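Local coordinates for hypothetical protein PA3499 (Pseudomonas aeruginosa, PDB 2IG8) that is of unknown function but belongs to the YjgF-like family of small alpha/beta proteins and is assembled as a trimer, at residues A55-V60 / G95-E100. Residues are numbered along the deposited sequence; the frame is centred on the assembly and turned at random.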
ATOM      1  N   ALA B  55      10.271   9.734 -18.260  1.00 17.61           N
ATOM      2  CA  ALA B  55       9.127  10.153 -19.067  1.00 17.88           C
ATOM      3  C   ALA B  55       7.814   9.459 -18.606  1.00 18.18           C
ATOM      4  O   ALA B  55       6.752  10.125 -18.474  1.00 18.38           O
ATOM      5  CB  ALA B  55       9.391   9.954 -20.590  1.00 16.42           C
ATOM      6  N   GLN B  56       7.884   8.155 -18.346  1.00 18.27           N
ATOM      7  CA  GLN B  56       6.725   7.430 -17.878  1.00 18.16           C
ATOM      8  C   GLN B  56       6.249   7.982 -16.528  1.00 18.50           C
ATOM      9  O   GLN B  56       5.049   8.156 -16.325  1.00 18.11           O
ATOM     10  CB  GLN B  56       6.976   5.930 -17.786  1.00 17.87           C
ATOM     11  CG  GLN B  56       7.129   5.211 -19.153  1.00 18.74           C
ATOM     12  CD  GLN B  56       7.003   3.714 -19.089  1.00 17.92           C
ATOM     13  OE1 GLN B  56       6.301   3.173 -18.234  1.00 18.80           O
ATOM     14  NE2 GLN B  56       7.657   3.012 -20.053  1.00 15.89           N
ATOM     15  N   ALA B  57       7.175   8.231 -15.611  1.00 18.17           N
ATOM     16  CA  ALA B  57       6.774   8.701 -14.275  1.00 18.60           C
ATOM     17  C   ALA B  57       6.066  10.057 -14.383  1.00 18.92           C
ATOM     18  O   ALA B  57       5.072  10.291 -13.720  1.00 19.09           O
ATOM     19  CB  ALA B  57       7.962   8.764 -13.332  1.00 17.86           C
ATOM     20  N   LEU B  58       6.532  10.908 -15.275  1.00 18.70           N
ATOM     21  CA  LEU B  58       5.869  12.195 -15.509  1.00 18.91           C
ATOM     22  C   LEU B  58       4.460  12.074 -16.106  1.00 18.52           C
ATOM     23  O   LEU B  58       3.557  12.845 -15.747  1.00 18.31           O
ATOM     24  CB  LEU B  58       6.730  13.098 -16.386  1.00 18.82           C
ATOM     25  CG  LEU B  58       7.971  13.769 -15.773  1.00 20.41           C
ATOM     26  CD1 LEU B  58       8.766  14.503 -16.844  1.00 20.04           C
ATOM     27  CD2 LEU B  58       7.586  14.684 -14.626  1.00 21.28           C
ATOM     28  N   VAL B  59       4.274  11.164 -17.063  1.00 18.32           N
ATOM     29  CA  VAL B  59       2.946  10.879 -17.583  1.00 18.76           C
ATOM     30  C   VAL B  59       2.030  10.392 -16.465  1.00 18.45           C
ATOM     31  O   VAL B  59       0.890  10.853 -16.366  1.00 18.09           O
ATOM     32  CB  VAL B  59       2.976   9.843 -18.750  1.00 19.04           C
ATOM     33  CG1 VAL B  59       1.560   9.305 -19.061  1.00 20.21           C
ATOM     34  CG2 VAL B  59       3.673  10.458 -19.994  1.00 19.36           C
ATOM     35  N   VAL B  60       2.538   9.485 -15.624  1.00 18.73           N
ATOM     36  CA  VAL B  60       1.791   8.946 -14.498  1.00 18.94           C
ATOM     37  C   VAL B  60       1.392  10.055 -13.536  1.00 19.25           C
ATOM     38  O   VAL B  60       0.215  10.175 -13.203  1.00 19.38           O
ATOM     39  CB  VAL B  60       2.584   7.838 -13.737  1.00 19.29           C
ATOM     40  CG1 VAL B  60       1.913   7.488 -12.372  1.00 18.58           C
ATOM     41  CG2 VAL B  60       2.671   6.578 -14.605  1.00 18.20           C
ATOM     42  N   GLY B  95      12.926   9.802  -9.096  1.00 20.89           N
ATOM     43  CA  GLY B  95      13.358  11.003  -8.350  1.00 20.73           C
ATOM     44  C   GLY B  95      13.371  12.287  -9.189  1.00 21.41           C
ATOM     45  O   GLY B  95      12.812  13.320  -8.793  1.00 20.13           O
ATOM     46  N   ARG B  96      13.932  12.203 -10.387  1.00 21.38           N
ATOM     47  CA  ARG B  96      14.005  13.338 -11.284  1.00 21.72           C
ATOM     48  C   ARG B  96      12.622  13.819 -11.674  1.00 21.25           C
ATOM     49  O   ARG B  96      12.380  14.999 -11.642  1.00 19.73           O
ATOM     50  CB  ARG B  96      14.731  12.966 -12.559  1.00 22.35           C
ATOM     51  CG  ARG B  96      16.192  13.163 -12.507  1.00 25.57           C
ATOM     52  CD  ARG B  96      16.798  12.903 -13.878  1.00 25.52           C
ATOM     53  NE  ARG B  96      18.261  13.050 -13.867  1.00 27.14           N
ATOM     54  CZ  ARG B  96      19.112  12.187 -13.313  1.00 25.82           C
ATOM     55  NH1 ARG B  96      18.687  11.077 -12.656  1.00 25.20           N
ATOM     56  NH2 ARG B  96      20.400  12.449 -13.415  1.00 20.42           N
ATOM     57  N   ALA B  97      11.732  12.875 -11.992  1.00 20.46           N
ATOM     58  CA  ALA B  97      10.332  13.171 -12.316  1.00 21.39           C
ATOM     59  C   ALA B  97       9.637  13.932 -11.175  1.00 21.45           C
ATOM     60  O   ALA B  97       8.986  14.958 -11.387  1.00 19.51           O
ATOM     61  CB  ALA B  97       9.572  11.905 -12.640  1.00 19.78           C
ATOM     62  N   ARG B  98       9.827  13.439  -9.950  1.00 20.87           N
ATOM     63  CA  ARG B  98       9.279  14.093  -8.791  1.00 21.00           C
ATOM     64  C   ARG B  98       9.836  15.501  -8.580  1.00 20.84           C
ATOM     65  O   ARG B  98       9.063  16.433  -8.263  1.00 20.59           O
ATOM     66  CB  ARG B  98       9.477  13.237  -7.554  1.00 20.51           C
ATOM     67  CG  ARG B  98       8.521  12.068  -7.521  1.00 20.13           C
ATOM     68  CD  ARG B  98       8.513  11.399  -6.164  1.00 22.13           C
ATOM     69  NE  ARG B  98       9.740  10.658  -5.911  1.00 20.98           N
ATOM     70  CZ  ARG B  98       9.832   9.579  -5.133  1.00 24.15           C
ATOM     71  NH1 ARG B  98      11.005   8.978  -4.997  1.00 25.95           N
ATOM     72  NH2 ARG B  98       8.780   9.102  -4.486  1.00 25.79           N
ATOM     73  N   GLN B  99      11.133  15.688  -8.764  1.00 20.46           N
ATOM     74  CA  GLN B  99      11.706  17.032  -8.594  1.00 21.17           C
ATOM     75  C   GLN B  99      11.040  17.999  -9.572  1.00 21.79           C
ATOM     76  O   GLN B  99      10.723  19.136  -9.225  1.00 22.00           O
ATOM     77  CB  GLN B  99      13.217  17.035  -8.796  1.00 22.02           C
ATOM     78  CG  GLN B  99      13.965  16.322  -7.655  1.00 23.36           C
ATOM     79  CD  GLN B  99      14.060  17.128  -6.374  1.00 24.95           C
ATOM     80  OE1 GLN B  99      13.725  18.306  -6.323  1.00 24.94           O
ATOM     81  NE2 GLN B  99      14.517  16.473  -5.315  1.00 29.90           N
ATOM     82  N   GLU B 100      10.791  17.542 -10.796  1.00 21.59           N
ATOM     83  CA  GLU B 100      10.193  18.420 -11.796  1.00 22.44           C
ATOM     84  C   GLU B 100       8.717  18.671 -11.537  1.00 21.61           C
ATOM     85  O   GLU B 100       8.264  19.804 -11.602  1.00 22.42           O
ATOM     86  CB  GLU B 100      10.454  17.868 -13.211  1.00 22.12           C
ATOM     87  CG  GLU B 100      11.919  17.878 -13.529  1.00 25.64           C
ATOM     88  CD  GLU B 100      12.304  17.156 -14.832  1.00 27.79           C
ATOM     89  OE1 GLU B 100      11.450  16.468 -15.445  1.00 31.93           O
ATOM     90  OE2 GLU B 100      13.497  17.273 -15.194  1.00 33.11           O
TER
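Ala57 and Leu58 of the helical turns 55-60 meet Ala97 and Glu100 of 95-100 where two helices running in broadly the same direction pass at -43°, their axes 8.6 Å apart and the CA atoms of Leu58 and Ala97 separated by 5.6 Å. The pair illustrates how alanine lets helices approach closely: the methyl of Ala97 points almost straight at that of Ala57, which meets it at a slant, CB to CB at 3.6 Å, and no longer side chain comes between them. Leu58 flanks this point. Its CG lies beside the backbone N and anti to the carbonyl carbon (chi1 -74°), which carries the branched end across to the second helix. There Leu58 CD2 rests 4.0 Å from Ala97 CB and 3.5 Å from Ala97 O. Leu58 CD1 lies 3.6 Å from Glu100 OE1; both methyl-oxygen approaches are van der Waals contact. The Glu100 side chain, extended beyond CG, crosses that of Leu58 at about a right angle. Its OE1 takes a hydrogen bond from His54 NE2, so a polar link one turn back along the first helix borders the apolar patch. In this alpha/beta fold of YjgF-like proteins, Gln56 and Val60 of helix 53-70 pack on Val126 and Ile128 of strand 126-133, whereas Arg98 of helix 91-101 reaches Trp20 of the second subunit, so the first helix lies against the sheet while the second borders a neighbouring copy.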